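Local coordinates for protein Gp26 (Listeria phage P40, PDB 4JZ5) that is an endolysin whose family 25 glycosyl hydrolase domain probably cleaves glycan strands of the Listeria peptidoglycan, opening the cell wall, at residues 88-93 with 129-134; 138-143 with 165-170; 147-152 with 159-164. All blocks are in the same frame, centred on the assembly; numbering follows the deposited sequence.

Contact 1: residues 88-93 with 129-134; sequences QDTINE and VNECQR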
loop_
_atom_site.group_PDB
_atom_site.type_symbol
_atom_site.label_atom_id
_atom_site.label_comp_id
_atom_site.label_asym_id
_atom_site.label_seq_id
_atom_site.Cartn_x
_atom_site.Cartn_y
_atom_site.Cartn_z
ATOM N N GLN A 88 18.850 -8.217 11.006
ATOM C CA GLN A 88 18.028 -7.527 11.975
ATOM C C GLN A 88 17.365 -6.296 11.375
ATOM O O GLN A 88 16.285 -5.912 11.803
ATOM C CB GLN A 88 18.853 -7.137 13.193
ATOM C CG GLN A 88 18.053 -6.463 14.302
ATOM C CD GLN A 88 16.951 -7.342 14.841
ATOM O OE1 GLN A 88 17.122 -8.555 14.979
ATOM N NE2 GLN A 88 15.817 -6.738 15.163
ATOM N N ASP A 89 17.992 -5.664 10.383
ATOM C CA ASP A 89 17.399 -4.476 9.783
ATOM C C ASP A 89 16.050 -4.778 9.143
ATOM O O ASP A 89 15.163 -3.934 9.169
ATOM C CB ASP A 89 18.353 -3.872 8.757
ATOM C CG ASP A 89 17.951 -2.475 8.335
ATOM O OD1 ASP A 89 17.726 -1.617 9.212
ATOM O OD2 ASP A 89 17.897 -2.220 7.120
ATOM N N THR A 90 15.876 -5.964 8.571
ATOM C CA THR A 90 14.585 -6.336 8.003
ATOM C C THR A 90 13.503 -6.331 9.075
ATOM O O THR A 90 12.392 -5.835 8.865
ATOM C CB THR A 90 14.673 -7.709 7.353
ATOM O OG1 THR A 90 15.736 -7.679 6.389
ATOM C CG2 THR A 90 13.369 -8.101 6.676
ATOM N N ILE A 91 13.830 -6.889 10.234
ATOM C CA ILE A 91 12.899 -6.925 11.348
ATOM C C ILE A 91 12.667 -5.517 11.891
ATOM O O ILE A 91 11.537 -5.149 12.230
ATOM C CB ILE A 91 13.417 -7.866 12.459
ATOM C CG1 ILE A 91 13.631 -9.279 11.903
ATOM C CG2 ILE A 91 12.454 -7.897 13.639
ATOM C CD1 ILE A 91 12.395 -9.886 11.251
ATOM N N ASN A 92 13.720 -4.705 11.964
ATOM C CA ASN A 92 13.536 -3.340 12.441
ATOM C C ASN A 92 12.602 -2.562 11.513
ATOM O O ASN A 92 11.783 -1.762 11.977
ATOM C CB ASN A 92 14.874 -2.628 12.606
ATOM C CG ASN A 92 15.706 -3.202 13.735
ATOM O OD1 ASN A 92 15.184 -3.843 14.640
ATOM N ND2 ASN A 92 17.002 -2.954 13.695
ATOM N N GLU A 93 12.692 -2.807 10.206
ATOM C CA GLU A 93 11.761 -2.179 9.277
ATOM C C GLU A 93 10.343 -2.720 9.460
ATOM O O GLU A 93 9.370 -1.957 9.404
ATOM C CB GLU A 93 12.217 -2.353 7.821
ATOM C CG GLU A 93 13.402 -1.450 7.498
ATOM C CD GLU A 93 13.548 -1.077 6.043
ATOM O OE1 GLU A 93 12.602 -1.309 5.238
ATOM O OE2 GLU A 93 14.602 -0.503 5.709
ATOM N N VAL A 129 13.167 -12.762 -1.935
ATOM C CA VAL A 129 12.005 -13.508 -1.469
ATOM C C VAL A 129 12.089 -13.780 0.024
ATOM O O VAL A 129 11.138 -13.526 0.769
ATOM C CB VAL A 129 11.836 -14.808 -2.262
ATOM C CG1 VAL A 129 10.885 -15.785 -1.558
ATOM C CG2 VAL A 129 11.373 -14.512 -3.673
ATOM N N ASN A 130 13.228 -14.291 0.468
ATOM C CA ASN A 130 13.337 -14.676 1.858
ATOM C C ASN A 130 13.211 -13.471 2.784
ATOM O O ASN A 130 12.557 -13.558 3.828
ATOM C CB ASN A 130 14.650 -15.397 2.131
ATOM C CG ASN A 130 14.696 -16.800 1.547
ATOM O OD1 ASN A 130 13.689 -17.343 1.089
ATOM N ND2 ASN A 130 15.879 -17.390 1.562
ATOM N N GLU A 131 13.815 -12.342 2.411
ATOM C CA GLU A 131 13.765 -11.182 3.284
ATOM C C GLU A 131 12.373 -10.553 3.287
ATOM O O GLU A 131 11.895 -10.138 4.338
ATOM C CB GLU A 131 14.857 -10.182 2.923
ATOM C CG GLU A 131 16.268 -10.728 3.173
ATOM C CD GLU A 131 16.508 -11.096 4.617
ATOM O OE1 GLU A 131 16.123 -10.335 5.512
ATOM O OE2 GLU A 131 17.085 -12.173 4.849
ATOM N N CYS A 132 11.706 -10.511 2.136
ATOM C CA CYS A 132 10.323 -10.077 2.109
ATOM C C CYS A 132 9.481 -10.970 3.012
ATOM O O CYS A 132 8.616 -10.485 3.727
ATOM C CB CYS A 132 9.768 -10.100 0.684
ATOM S SG CYS A 132 10.341 -8.735 -0.336
ATOM N N GLN A 133 9.718 -12.279 2.958
ATOM C CA GLN A 133 8.964 -13.205 3.792
ATOM C C GLN A 133 9.196 -12.941 5.282
ATOM O O GLN A 133 8.240 -12.961 6.069
ATOM C CB GLN A 133 9.310 -14.659 3.466
ATOM C CG GLN A 133 8.300 -15.623 4.068
ATOM C CD GLN A 133 6.976 -15.506 3.373
ATOM O OE1 GLN A 133 6.888 -15.792 2.178
ATOM N NE2 GLN A 133 5.967 -14.990 4.054
ATOM N N ARG A 134 10.449 -12.712 5.668
ATOM C CA ARG A 134 10.753 -12.397 7.060
ATOM C C ARG A 134 10.004 -11.151 7.512
ATOM O O ARG A 134 9.461 -11.125 8.627
ATOM C CB ARG A 134 12.256 -12.226 7.272
ATOM C CG ARG A 134 13.053 -13.503 7.040
ATOM C CD ARG A 134 14.544 -13.243 7.229
ATOM N NE ARG A 134 14.853 -12.940 8.622
ATOM C CZ ARG A 134 15.514 -11.877 9.062
ATOM N NH1 ARG A 134 15.993 -10.959 8.239
ATOM N NH2 ARG A 134 15.692 -11.743 10.369
HETATM O O HOH W 1 17.177 -10.683 12.671
#

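Contact 2: residues 138-143 with 165-170; sequences HVKGQT and KHDLRW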
loop_
_atom_site.group_PDB
_atom_site.type_symbol
_atom_site.label_atom_id
_atom_site.label_comp_id
_atom_site.label_asym_id
_atom_site.label_seq_id
_atom_site.Cartn_x
_atom_site.Cartn_y
_atom_site.Cartn_z
ATOM N N HIS A 138 6.861 -11.233 10.229
ATOM C CA HIS A 138 6.983 -10.481 11.463
ATOM C C HIS A 138 5.779 -9.576 11.687
ATOM O O HIS A 138 5.204 -9.541 12.777
ATOM C CB HIS A 138 8.284 -9.682 11.486
ATOM C CG HIS A 138 8.579 -9.093 12.819
ATOM N ND1 HIS A 138 9.027 -9.861 13.869
ATOM C CD2 HIS A 138 8.471 -7.831 13.293
ATOM C CE1 HIS A 138 9.183 -9.094 14.934
ATOM N NE2 HIS A 138 8.857 -7.859 14.611
ATOM N N VAL A 139 5.393 -8.835 10.657
ATOM C CA VAL A 139 4.278 -7.914 10.806
ATOM C C VAL A 139 2.974 -8.672 11.112
ATOM O O VAL A 139 2.211 -8.272 11.993
ATOM C CB VAL A 139 4.119 -7.033 9.560
ATOM C CG1 VAL A 139 2.900 -6.138 9.690
ATOM C CG2 VAL A 139 5.372 -6.208 9.326
ATOM N N LYS A 140 2.721 -9.751 10.387
ATOM C CA LYS A 140 1.524 -10.564 10.639
ATOM C C LYS A 140 1.544 -11.099 12.066
ATOM O O LYS A 140 0.523 -11.057 12.769
ATOM C CB LYS A 140 1.428 -11.724 9.643
ATOM C CG LYS A 140 1.027 -11.281 8.241
ATOM C CD LYS A 140 1.076 -12.407 7.225
ATOM C CE LYS A 140 0.136 -13.571 7.525
ATOM N NZ LYS A 140 -1.299 -13.170 7.524
ATOM N N GLY A 141 2.689 -11.601 12.505
ATOM C CA GLY A 141 2.789 -12.178 13.830
ATOM C C GLY A 141 2.639 -11.179 14.956
ATOM O O GLY A 141 2.216 -11.554 16.050
ATOM N N GLN A 142 3.009 -9.930 14.705
ATOM C CA GLN A 142 2.885 -8.884 15.709
ATOM C C GLN A 142 1.477 -8.320 15.811
ATOM O O GLN A 142 1.059 -7.909 16.893
ATOM C CB GLN A 142 3.860 -7.737 15.421
ATOM C CG GLN A 142 5.335 -8.099 15.577
ATOM C CD GLN A 142 5.728 -8.492 16.994
ATOM O OE1 GLN A 142 6.224 -9.593 17.222
ATOM N NE2 GLN A 142 5.521 -7.596 17.942
ATOM N N THR A 143 0.749 -8.300 14.702
ATOM C CA THR A 143 -0.497 -7.554 14.626
ATOM C C THR A 143 -1.756 -8.391 14.402
ATOM O O THR A 143 -2.836 -7.961 14.771
ATOM C CB THR A 143 -0.449 -6.512 13.485
ATOM O OG1 THR A 143 -0.410 -7.174 12.212
ATOM C CG2 THR A 143 0.727 -5.558 13.651
ATOM N N LYS A 165 4.786 -15.669 0.375
ATOM C CA LYS A 165 3.448 -15.988 0.870
ATOM C C LYS A 165 2.895 -14.801 1.629
ATOM O O LYS A 165 3.508 -14.333 2.597
ATOM C CB LYS A 165 3.521 -17.196 1.794
ATOM C CG LYS A 165 4.070 -18.425 1.115
ATOM C CD LYS A 165 4.264 -19.559 2.112
ATOM C CE LYS A 165 4.629 -20.867 1.420
ATOM N NZ LYS A 165 5.919 -20.775 0.688
ATOM N N HIS A 166 1.756 -14.290 1.188
ATOM C CA HIS A 166 1.179 -13.088 1.788
ATOM C C HIS A 166 -0.288 -13.022 1.393
ATOM O O HIS A 166 -0.806 -13.909 0.711
ATOM C CB HIS A 166 1.914 -11.838 1.310
ATOM C CG HIS A 166 1.852 -11.679 -0.161
ATOM N ND1 HIS A 166 0.784 -11.088 -0.789
ATOM C CD2 HIS A 166 2.658 -12.155 -1.133
ATOM C CE1 HIS A 166 0.955 -11.178 -2.092
ATOM N NE2 HIS A 166 2.092 -11.809 -2.329
ATOM N N ASP A 167 -0.953 -11.954 1.811
ATOM C CA ASP A 167 -2.399 -11.896 1.746
ATOM C C ASP A 167 -3.006 -11.121 0.580
ATOM O O ASP A 167 -4.237 -11.122 0.452
ATOM C CB ASP A 167 -2.928 -11.313 3.059
ATOM C CG ASP A 167 -2.583 -12.177 4.238
ATOM O OD1 ASP A 167 -2.882 -13.392 4.159
ATOM O OD2 ASP A 167 -2.002 -11.680 5.210
ATOM N N LEU A 168 -2.223 -10.420 -0.228
ATOM C CA LEU A 168 -2.802 -9.667 -1.336
ATOM C C LEU A 168 -1.746 -9.196 -2.331
ATOM O O LEU A 168 -0.795 -8.523 -1.961
ATOM C CB LEU A 168 -3.585 -8.469 -0.799
ATOM C CG LEU A 168 -4.647 -7.913 -1.751
ATOM C CD1 LEU A 168 -5.844 -7.368 -0.965
ATOM C CD2 LEU A 168 -4.077 -6.826 -2.645
ATOM N N ARG A 169 -1.931 -9.574 -3.593
ATOM C CA ARG A 169 -1.026 -9.173 -4.669
ATOM C C ARG A 169 -1.391 -7.800 -5.224
ATOM O O ARG A 169 -2.413 -7.649 -5.899
ATOM C CB ARG A 169 -1.088 -10.184 -5.807
ATOM C CG ARG A 169 -0.687 -11.603 -5.438
ATOM C CD ARG A 169 -1.093 -12.608 -6.514
ATOM N NE ARG A 169 -0.449 -12.384 -7.810
ATOM C CZ ARG A 169 0.709 -12.915 -8.189
ATOM N NH1 ARG A 169 1.389 -13.729 -7.398
ATOM N NH2 ARG A 169 1.181 -12.627 -9.394
ATOM N N TRP A 170 -0.547 -6.819 -4.933
ATOM C CA TRP A 170 -0.749 -5.442 -5.356
ATOM C C TRP A 170 0.326 -5.152 -6.405
ATOM O O TRP A 170 1.513 -5.043 -6.087
ATOM C CB TRP A 170 -0.655 -4.535 -4.135
ATOM C CG TRP A 170 -0.958 -3.095 -4.383
ATOM C CD1 TRP A 170 -1.457 -2.525 -5.521
ATOM C CD2 TRP A 170 -0.770 -2.034 -3.451
ATOM N NE1 TRP A 170 -1.597 -1.179 -5.340
ATOM C CE2 TRP A 170 -1.176 -0.847 -4.080
ATOM C CE3 TRP A 170 -0.285 -1.971 -2.139
ATOM C CZ2 TRP A 170 -1.104 0.386 -3.450
ATOM C CZ3 TRP A 170 -0.225 -0.748 -1.513
ATOM C CH2 TRP A 170 -0.619 0.418 -2.170
HETATM O O HOH W 2 -3.935 -14.468 6.435
#

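Contact 3: residues 147-152 with 159-164; sequences VGLYAG and HDLDKV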
loop_
_atom_site.group_PDB
_atom_site.type_symbol
_atom_site.label_atom_id
_atom_site.label_comp_id
_atom_site.label_asym_id
_atom_site.label_seq_id
_atom_site.Cartn_x
_atom_site.Cartn_y
_atom_site.Cartn_z
ATOM N N VAL A 147 -1.377 -8.847 5.615
ATOM C CA VAL A 147 -0.262 -8.123 5.015
ATOM C C VAL A 147 -0.074 -8.609 3.590
ATOM O O VAL A 147 0.142 -9.799 3.356
ATOM C CB VAL A 147 1.045 -8.350 5.794
ATOM C CG1 VAL A 147 2.189 -7.584 5.154
ATOM C CG2 VAL A 147 0.882 -7.949 7.244
ATOM N N GLY A 148 -0.125 -7.672 2.647
ATOM C CA GLY A 148 0.125 -7.954 1.253
ATOM C C GLY A 148 1.465 -7.419 0.771
ATOM O O GLY A 148 2.266 -6.907 1.553
ATOM N N LEU A 149 1.687 -7.558 -0.538
ATOM C CA LEU A 149 2.964 -7.272 -1.166
ATOM C C LEU A 149 2.707 -6.464 -2.424
ATOM O O LEU A 149 1.841 -6.810 -3.217
ATOM C CB LEU A 149 3.671 -8.575 -1.515
ATOM C CG LEU A 149 5.027 -8.460 -2.201
ATOM C CD1 LEU A 149 6.054 -7.756 -1.341
ATOM C CD2 LEU A 149 5.512 -9.853 -2.582
ATOM N N TYR A 150 3.491 -5.391 -2.585
ATOM C CA TYR A 150 3.412 -4.503 -3.741
ATOM C C TYR A 150 4.749 -4.427 -4.454
ATOM O O TYR A 150 5.788 -4.246 -3.827
ATOM C CB TYR A 150 3.012 -3.086 -3.304
ATOM C CG TYR A 150 3.234 -2.010 -4.347
ATOM C CD1 TYR A 150 4.481 -1.394 -4.492
ATOM C CD2 TYR A 150 2.198 -1.602 -5.178
ATOM C CE1 TYR A 150 4.689 -0.417 -5.429
ATOM C CE2 TYR A 150 2.400 -0.624 -6.130
ATOM C CZ TYR A 150 3.648 -0.025 -6.246
ATOM O OH TYR A 150 3.900 0.960 -7.169
ATOM N N ALA A 151 4.684 -4.482 -5.787
ATOM C CA ALA A 151 5.797 -4.104 -6.650
ATOM C C ALA A 151 5.250 -3.907 -8.061
ATOM O O ALA A 151 4.111 -4.289 -8.378
ATOM C CB ALA A 151 6.890 -5.160 -6.645
ATOM N N GLY A 152 6.040 -3.280 -8.924
ATOM C CA GLY A 152 5.725 -3.260 -10.334
ATOM C C GLY A 152 5.835 -4.648 -10.953
ATOM O O GLY A 152 6.589 -5.501 -10.482
ATOM N N HIS A 159 12.291 -10.744 -9.575
ATOM C CA HIS A 159 12.764 -11.045 -8.228
ATOM C C HIS A 159 12.026 -12.201 -7.581
ATOM O O HIS A 159 12.173 -12.437 -6.379
ATOM C CB HIS A 159 12.729 -9.801 -7.351
ATOM C CG HIS A 159 13.676 -8.744 -7.812
ATOM N ND1 HIS A 159 13.408 -7.927 -8.888
ATOM C CD2 HIS A 159 14.931 -8.431 -7.405
ATOM C CE1 HIS A 159 14.444 -7.133 -9.102
ATOM N NE2 HIS A 159 15.376 -7.411 -8.206
ATOM N N ASP A 160 11.259 -12.938 -8.376
ATOM C CA ASP A 160 10.587 -14.157 -7.910
ATOM C C ASP A 160 9.552 -13.883 -6.840
ATOM O O ASP A 160 9.316 -14.745 -6.001
ATOM C CB ASP A 160 11.590 -15.159 -7.314
ATOM C CG ASP A 160 12.301 -15.970 -8.341
ATOM O OD1 ASP A 160 11.928 -15.912 -9.528
ATOM O OD2 ASP A 160 13.229 -16.697 -7.936
ATOM N N LEU A 161 8.913 -12.722 -6.864
ATOM C CA LEU A 161 7.994 -12.397 -5.783
ATOM C C LEU A 161 6.780 -13.325 -5.700
ATOM O O LEU A 161 6.132 -13.370 -4.663
ATOM C CB LEU A 161 7.554 -10.925 -5.843
ATOM C CG LEU A 161 8.676 -9.892 -5.655
ATOM C CD1 LEU A 161 8.070 -8.500 -5.510
ATOM C CD2 LEU A 161 9.585 -10.212 -4.479
ATOM N N ASP A 162 6.484 -14.089 -6.754
ATOM C CA ASP A 162 5.451 -15.118 -6.658
ATOM C C ASP A 162 5.727 -16.104 -5.518
ATOM O O ASP A 162 4.800 -16.743 -5.005
ATOM C CB ASP A 162 5.311 -15.900 -7.970
ATOM C CG ASP A 162 4.532 -15.144 -9.033
ATOM O OD1 ASP A 162 3.850 -14.168 -8.697
ATOM O OD2 ASP A 162 4.579 -15.577 -10.212
ATOM N N LYS A 163 6.995 -16.247 -5.133
ATOM C CA LYS A 163 7.364 -17.194 -4.087
ATOM C C LYS A 163 7.109 -16.681 -2.672
ATOM O O LYS A 163 7.206 -17.449 -1.719
ATOM C CB LYS A 163 8.827 -17.574 -4.231
ATOM C CG LYS A 163 9.111 -18.339 -5.513
ATOM C CD LYS A 163 10.570 -18.704 -5.620
ATOM C CE LYS A 163 10.849 -19.521 -6.865
ATOM N NZ LYS A 163 12.258 -20.003 -6.895
ATOM N N VAL A 164 6.793 -15.401 -2.521
ATOM C CA VAL A 164 6.440 -14.861 -1.212
ATOM C C VAL A 164 5.005 -15.239 -0.863
ATOM O O VAL A 164 4.123 -15.164 -1.713
ATOM C CB VAL A 164 6.612 -13.332 -1.183
ATOM C CG1 VAL A 164 6.303 -12.782 0.196
ATOM C CG2 VAL A 164 8.030 -12.943 -1.581
#

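Contact 1: residues 88-93 with 129-134
Thr90 and Ile91 of one helix meet Glu131 and Arg134 of the next. The axes of the two short helical segments come within 9.6 Å and cross at -42°. In chain order Gln88 comes first and reaches over only through a bridging water: OE1 accepts from it, while Arg134 NH2 gives it a weak bond. Its other amide atom, Gln88 NE2, donates to Asn92 OD1 at 3.0 Å, one helical turn on, which limits rotation of the amide.

Thr90, the buried member, points toward the second helix. Its OG1 donates to Glu131 OE1 at 2.8 Å, arriving on the anti side of that oxygen and 18° out of the carboxylate plane. The syn side of Glu131 OE1 is taken by Arg134 NH1, also at 2.8 Å and within the guanidinium plane, in a salt bridge inside the helix. Two donors thus grip one oxygen, and Gly87 O is a further acceptor for Arg134 NH1.

Ile91 comes next, with CD1 over one face of the guanidinium and CG1 3.6 Å from Arg134 NH2. The arginine chain bends at chi3 (67°), and the two side chains cross at about a right angle. On helix 128-143, Phe135 also touches Thr90 and His138 touches Ile91.

Helices 87-106 and 128-143 follow neighbouring parallel strands, 76-81 and 114-117, and their inclined pairing is that of consecutive outer helices in the modified beta/alpha barrel of family 25 hydrolases.

Contact 2: residues 138-143 with 165-170
Lys140 and Asp167 join the end of helix 128-143 to the segment leading into strand 169-172, on the outer surface of the beta/alpha barrel, beside the start of strand 147-152.

One ionic pair makes the contact. Lys140 NZ donates to Asp167 OD2 at 2.8 Å, and that oxygen accepts through its syn lone pair; the two side chains approach from opposite directions. The lysine chain is bent at both chi3 (61°) and chi4 (62°), and its CE also comes near, 3.7 Å from Asp167 OD2. A water completes a small ring: it accepts from Lys140 NZ at 3.1 Å and donates to Asp167 OD1 at 2.7 Å, so both carboxylate oxygens are engaged, one directly and one through solvent.

Hydrogen bonding to the neighbouring strand holds the acid in place. Asp167 OD2 also accepts from Val147 N, and the backbones of Asp167 and Val147 are bonded too. The lysine charge therefore meets a carboxylate already tied to the beginning of a strand, which would probably favour the ionised form of Asp167.

The side chains of Lys140 and Val139 both touch Val147.

Within the loop, Leu168 N donates to His166 ND1 at 3.1 Å, tilted 17° from the imidazole plane.

Contact 3: residues 147-152 with 159-164
Asp162 OD1, one residue beyond the Leu161 that packs against Leu149 and Ala151, is gripped twice: by Arg169 NH1 in a salt bridge and by Trp156 NE1 in a hydrogen bond. The second bond bears on the contact, because the Trp156 side chain touches Leu149, Ala151 and Leu161 alike.

Across the segments themselves the meeting is wholly apolar. Leu149 CD2 meets two partners, 3.9 Å from Val164 CB and 4.0 Å from Leu161 CB, and the leucine crosses both side chains at about a right angle. Its CG stands opposite the backbone N (chi1 179°), which extends the branch from the strand toward the loop. Two residues on, Ala151 CB meets Leu161 CD1 at 3.7 Å; Tyr150, between Leu149 and Ala151 in the strand, points away.

The backbone shapes the facing surface. A Schellman motif with Asp160 at C-prime ends helix 153-158, and a 3-10 turn follows, in which Lys163 N bonds Asp160 O at 2.9 Å and Val164 N bonds Leu161 O at 3.0 Å. This turn brings Leu161 and Val164 to the same side, in the beta-alpha-beta connection between parallel strands 147-152 and 169-172.

With all four touching residues buried and no polar bond among their side chains, the match probably rests on burial of apolar surface, with directional bonds supplied around it by Asp162, the turn and the sheet backbone.

Contact 1 closes first along the chain; contact 3 then falls between the two segments of contact 2. Their centres lie 11 to 13 Å apart. Contacts 1 and 2 use successive parts of helix 128-143, and contacts 2 and 3 reach strands 169-172 and 147-152, neighbours in the one sheet. Direct touches join them: Gln133 OE1 probably accepts from Lys165 N at 2.8 Å, and Val129 packs on the His159-Asp160 backbone. Together they follow consecutive beta/alpha units, from outer helix pairing (88-93 with 129-134) through a surface ion pair to a buried strand-loop layer, so the three contacts connect neighbouring helices, strands and loops of the catalytic domain.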